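Local structure of dipicolinate synthase subunit B (Bacillus halodurans, 3LQK) at residues E69-F81 and A106-A118. The protein is probably the flavoprotein-family subunit of dipicolinate synthase, the enzyme that makes the dipicolinic acid of bacterial spores. Residues are numbered along the deposited sequence; the frame is centred on the assembly and turned at random.
Sequences EPIVDSMVKAEPF and AMTDSPVLMGAKA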
loop_
_atom_site.group_PDB
_atom_site.type_symbol
_atom_site.label_atom_id
_atom_site.label_comp_id
_atom_site.label_asym_id
_atom_site.label_seq_id
_atom_site.Cartn_x
_atom_site.Cartn_y
_atom_site.Cartn_z
ATOM N N GLU A 69 -10.283 18.817 -33.413
ATOM C CA GLU A 69 -11.118 18.520 -32.236
ATOM C C GLU A 69 -10.870 19.576 -31.144
ATOM O O GLU A 69 -9.718 19.879 -30.844
ATOM C CB GLU A 69 -10.824 17.099 -31.728
ATOM C CG GLU A 69 -11.207 16.008 -32.716
ATOM C CD GLU A 69 -12.710 15.996 -33.026
ATOM O OE1 GLU A 69 -13.542 16.227 -32.093
ATOM O OE2 GLU A 69 -13.041 15.734 -34.205
ATOM N N PRO A 70 -11.936 20.168 -30.572
ATOM C CA PRO A 70 -11.757 21.091 -29.451
ATOM C C PRO A 70 -10.916 20.496 -28.300
ATOM O O PRO A 70 -11.121 19.325 -27.881
ATOM C CB PRO A 70 -13.188 21.361 -28.985
ATOM C CG PRO A 70 -14.008 21.144 -30.174
ATOM C CD PRO A 70 -13.361 20.014 -30.914
ATOM N N ILE A 71 -9.968 21.309 -27.824
ATOM C CA ILE A 71 -9.098 20.977 -26.717
ATOM C C ILE A 71 -9.933 20.878 -25.432
ATOM O O ILE A 71 -10.693 21.775 -25.102
ATOM C CB ILE A 71 -8.033 22.067 -26.578
ATOM C CG1 ILE A 71 -7.160 22.039 -27.853
ATOM C CG2 ILE A 71 -7.183 21.866 -25.264
ATOM C CD1 ILE A 71 -6.048 23.034 -27.914
ATOM N N VAL A 72 -9.855 19.748 -24.748
ATOM C CA VAL A 72 -10.605 19.568 -23.526
ATOM C C VAL A 72 -9.731 20.082 -22.385
ATOM O O VAL A 72 -8.736 19.445 -21.999
ATOM C CB VAL A 72 -10.986 18.109 -23.311
ATOM C CG1 VAL A 72 -11.730 17.970 -22.024
ATOM C CG2 VAL A 72 -11.810 17.558 -24.484
ATOM N N ASP A 73 -10.109 21.237 -21.856
ATOM C CA ASP A 73 -9.343 21.927 -20.861
ATOM C C ASP A 73 -10.103 22.241 -19.577
ATOM O O ASP A 73 -9.673 23.078 -18.827
ATOM C CB ASP A 73 -8.786 23.208 -21.442
ATOM C CG ASP A 73 -9.864 24.216 -21.844
ATOM O OD1 ASP A 73 -11.071 23.876 -21.877
ATOM O OD2 ASP A 73 -9.458 25.368 -22.145
ATOM N N SER A 74 -11.194 21.514 -19.306
ATOM C CA SER A 74 -12.006 21.730 -18.106
ATOM C C SER A 74 -12.678 20.413 -17.744
ATOM O O SER A 74 -12.838 19.534 -18.615
ATOM C CB SER A 74 -13.102 22.771 -18.381
ATOM O OG SER A 74 -14.069 22.241 -19.286
HETATM N N MSE A 75 -13.097 20.296 -16.485
HETATM C CA MSE A 75 -13.798 19.116 -16.008
HETATM C C MSE A 75 -15.115 18.924 -16.725
HETATM O O MSE A 75 -15.431 17.811 -17.098
HETATM C CB MSE A 75 -14.056 19.153 -14.483
HETATM C CG MSE A 75 -12.835 19.340 -13.600
HETATM SE SE MSE A 75 -11.471 17.993 -14.042
HETATM C CE MSE A 75 -11.783 16.726 -12.567
ATOM N N VAL A 76 -15.861 20.008 -16.934
ATOM C CA VAL A 76 -17.134 19.991 -17.671
ATOM C C VAL A 76 -16.978 19.402 -19.056
ATOM O O VAL A 76 -17.814 18.657 -19.540
ATOM C CB VAL A 76 -17.675 21.429 -17.892
ATOM C CG1 VAL A 76 -18.894 21.437 -18.860
ATOM C CG2 VAL A 76 -18.028 22.047 -16.611
ATOM N N LYS A 77 -15.913 19.812 -19.740
ATOM C CA LYS A 77 -15.668 19.309 -21.095
ATOM C C LYS A 77 -15.206 17.835 -21.136
ATOM O O LYS A 77 -15.438 17.123 -22.136
ATOM C CB LYS A 77 -14.632 20.199 -21.803
ATOM C CG LYS A 77 -15.215 21.507 -22.415
ATOM C CD LYS A 77 -14.078 22.430 -22.853
ATOM C CE LYS A 77 -14.572 23.823 -23.322
ATOM N NZ LYS A 77 -13.389 24.724 -23.513
ATOM N N ALA A 78 -14.550 17.380 -20.070
ATOM C CA ALA A 78 -13.975 16.025 -20.009
ATOM C C ALA A 78 -14.990 14.997 -19.645
ATOM O O ALA A 78 -14.910 13.863 -20.084
ATOM C CB ALA A 78 -12.797 15.962 -19.000
ATOM N N GLU A 79 -15.968 15.382 -18.835
ATOM C CA GLU A 79 -16.903 14.411 -18.277
ATOM C C GLU A 79 -17.765 13.602 -19.274
ATOM O O GLU A 79 -18.031 12.413 -19.040
ATOM C CB GLU A 79 -17.774 15.119 -17.225
ATOM C CG GLU A 79 -18.714 14.189 -16.430
ATOM C CD GLU A 79 -20.033 13.867 -17.184
ATOM O OE1 GLU A 79 -20.385 14.574 -18.187
ATOM O OE2 GLU A 79 -20.675 12.856 -16.782
ATOM N N PRO A 80 -18.231 14.236 -20.358
ATOM C CA PRO A 80 -19.021 13.515 -21.366
ATOM C C PRO A 80 -18.301 12.407 -22.082
ATOM O O PRO A 80 -18.955 11.581 -22.677
ATOM C CB PRO A 80 -19.391 14.579 -22.374
ATOM C CG PRO A 80 -19.361 15.881 -21.526
ATOM C CD PRO A 80 -18.184 15.679 -20.614
ATOM N N PHE A 81 -16.969 12.388 -22.037
ATOM C CA PHE A 81 -16.213 11.230 -22.568
ATOM C C PHE A 81 -16.441 9.895 -21.844
ATOM O O PHE A 81 -15.943 8.875 -22.305
ATOM C CB PHE A 81 -14.740 11.549 -22.692
ATOM C CG PHE A 81 -14.487 12.607 -23.678
ATOM C CD1 PHE A 81 -14.224 12.295 -25.000
ATOM C CD2 PHE A 81 -14.617 13.949 -23.325
ATOM C CE1 PHE A 81 -14.044 13.313 -25.954
ATOM C CE2 PHE A 81 -14.418 14.969 -24.255
ATOM C CZ PHE A 81 -14.104 14.645 -25.571
ATOM N N ALA A 106 -6.009 7.317 -7.574
ATOM C CA ALA A 106 -7.428 7.528 -7.908
ATOM C C ALA A 106 -7.881 8.978 -7.752
ATOM O O ALA A 106 -9.064 9.260 -7.511
ATOM C CB ALA A 106 -8.349 6.575 -7.094
HETATM N N MSE A 107 -6.944 9.906 -7.810
HETATM C CA MSE A 107 -7.339 11.277 -7.780
HETATM C C MSE A 107 -7.638 11.644 -9.216
HETATM O O MSE A 107 -7.061 11.100 -10.178
HETATM C CB MSE A 107 -6.279 12.126 -7.115
HETATM C CG MSE A 107 -6.168 11.795 -5.657
HETATM SE SE MSE A 107 -4.487 12.423 -5.019
HETATM C CE MSE A 107 -5.029 14.307 -5.443
ATOM N N THR A 108 -8.579 12.500 -9.388
ATOM C CA THR A 108 -9.054 12.799 -10.703
ATOM C C THR A 108 -9.405 14.232 -10.637
ATOM O O THR A 108 -10.600 14.530 -10.527
ATOM C CB THR A 108 -10.351 12.028 -10.947
ATOM O OG1 THR A 108 -10.071 10.615 -10.949
ATOM C CG2 THR A 108 -10.953 12.477 -12.273
ATOM N N ASP A 109 -8.404 15.115 -10.605
ATOM C CA ASP A 109 -8.674 16.539 -10.433
ATOM C C ASP A 109 -8.066 17.348 -11.550
ATOM O O ASP A 109 -7.600 18.439 -11.314
ATOM C CB ASP A 109 -8.123 17.034 -9.088
ATOM C CG ASP A 109 -6.590 16.946 -8.995
ATOM O OD1 ASP A 109 -5.922 16.541 -9.989
ATOM O OD2 ASP A 109 -6.053 17.284 -7.904
ATOM N N SER A 110 -7.942 16.766 -12.742
ATOM C CA SER A 110 -7.576 17.544 -13.881
ATOM C C SER A 110 -8.354 16.995 -15.047
ATOM O O SER A 110 -8.812 15.837 -15.000
ATOM C CB SER A 110 -6.055 17.472 -14.173
ATOM O OG SER A 110 -5.755 16.277 -14.950
ATOM N N PRO A 111 -8.499 17.815 -16.098
ATOM C CA PRO A 111 -9.207 17.351 -17.247
ATOM C C PRO A 111 -8.578 16.060 -17.861
ATOM O O PRO A 111 -9.308 15.156 -18.284
ATOM C CB PRO A 111 -9.213 18.574 -18.187
ATOM C CG PRO A 111 -8.946 19.764 -17.313
ATOM C CD PRO A 111 -8.037 19.221 -16.252
ATOM N N VAL A 112 -7.262 15.947 -17.849
ATOM C CA VAL A 112 -6.578 14.769 -18.355
ATOM C C VAL A 112 -6.946 13.515 -17.558
ATOM O O VAL A 112 -7.276 12.464 -18.094
ATOM C CB VAL A 112 -5.015 14.993 -18.370
ATOM C CG1 VAL A 112 -4.280 13.714 -18.800
ATOM C CG2 VAL A 112 -4.586 16.123 -19.363
ATOM N N LEU A 113 -6.900 13.625 -16.243
ATOM C CA LEU A 113 -7.179 12.474 -15.390
ATOM C C LEU A 113 -8.643 12.147 -15.471
ATOM O O LEU A 113 -9.030 10.988 -15.307
ATOM C CB LEU A 113 -6.760 12.757 -13.951
ATOM C CG LEU A 113 -5.244 12.935 -13.773
ATOM C CD1 LEU A 113 -4.970 13.328 -12.364
ATOM C CD2 LEU A 113 -4.443 11.664 -14.176
HETATM N N MSE A 114 -9.482 13.152 -15.716
HETATM C CA MSE A 114 -10.924 12.844 -15.890
HETATM C C MSE A 114 -11.156 12.095 -17.181
HETATM O O MSE A 114 -11.943 11.159 -17.218
HETATM C CB MSE A 114 -11.750 14.117 -15.790
HETATM C CG MSE A 114 -13.207 13.946 -16.036
HETATM SE SE MSE A 114 -14.023 12.834 -14.614
HETATM C CE MSE A 114 -13.866 14.059 -13.149
ATOM N N GLY A 115 -10.421 12.452 -18.260
ATOM C CA GLY A 115 -10.490 11.678 -19.481
ATOM C C GLY A 115 -10.119 10.199 -19.275
ATOM O O GLY A 115 -10.781 9.290 -19.791
ATOM N N ALA A 116 -9.058 9.981 -18.524
ATOM C CA ALA A 116 -8.598 8.637 -18.199
ATOM C C ALA A 116 -9.660 7.884 -17.375
ATOM O O ALA A 116 -10.016 6.749 -17.681
ATOM C CB ALA A 116 -7.246 8.700 -17.429
ATOM N N LYS A 117 -10.175 8.535 -16.351
ATOM C CA LYS A 117 -11.251 7.935 -15.509
ATOM C C LYS A 117 -12.461 7.596 -16.353
ATOM O O LYS A 117 -12.997 6.515 -16.247
ATOM C CB LYS A 117 -11.619 8.859 -14.338
ATOM C CG LYS A 117 -12.520 8.241 -13.244
ATOM C CD LYS A 117 -13.142 9.323 -12.349
ATOM C CE LYS A 117 -13.979 8.710 -11.195
ATOM N NZ LYS A 117 -14.635 9.729 -10.294
ATOM N N ALA A 118 -12.871 8.509 -17.225
ATOM C CA ALA A 118 -14.048 8.291 -18.073
ATOM C C ALA A 118 -13.824 7.130 -19.065
ATOM O O ALA A 118 -14.773 6.509 -19.522
ATOM C CB ALA A 118 -14.392 9.547 -18.818
#
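Asp73 packs its backbone C on Pro111 CG at 3.5 Å, while its OD1 takes Lys77 NZ on the syn side in a 3.0 Å salt bridge and OD2 accepts from Val46 N. Ser74 OG, at the N-cap of helix 75-78, accepts from Lys77 N at 3.1 Å; Ser110 repeats the N-cap at helix 111-121, where its OG takes up Leu113 N. In this Flavoprotein-family domain, helix 111-121 packs on the mixed sheet through Val112 against strand 89-95, while Val72 and Phe81, flanking helix 75-78, reach strand 37-41. Between the two capped starts sits the Pro111 ring. Beside it, chi1 and the bend at chi2 (-53°) bring SE of selenomethionine Met75 over the Ser110-Pro111 peptide, 3.4 Å from Ser110 C. The bend at chi3 directs CE to the carbonyl O of Thr108, whose own N donates to Asn98 OD1 of the second subunit. Selenomethionine Met114 crosses Met75 at about a right angle. One turn further on, Ala78 CB packs against Met114 CG, 3.6 Å away, and also touches Pro111 O, a carbonyl already used by Gly115 N within its helix. At the far end, Phe81 turns its ring off toward Phe41, and Ala118 CB rests 3.7 Å from Phe81 C.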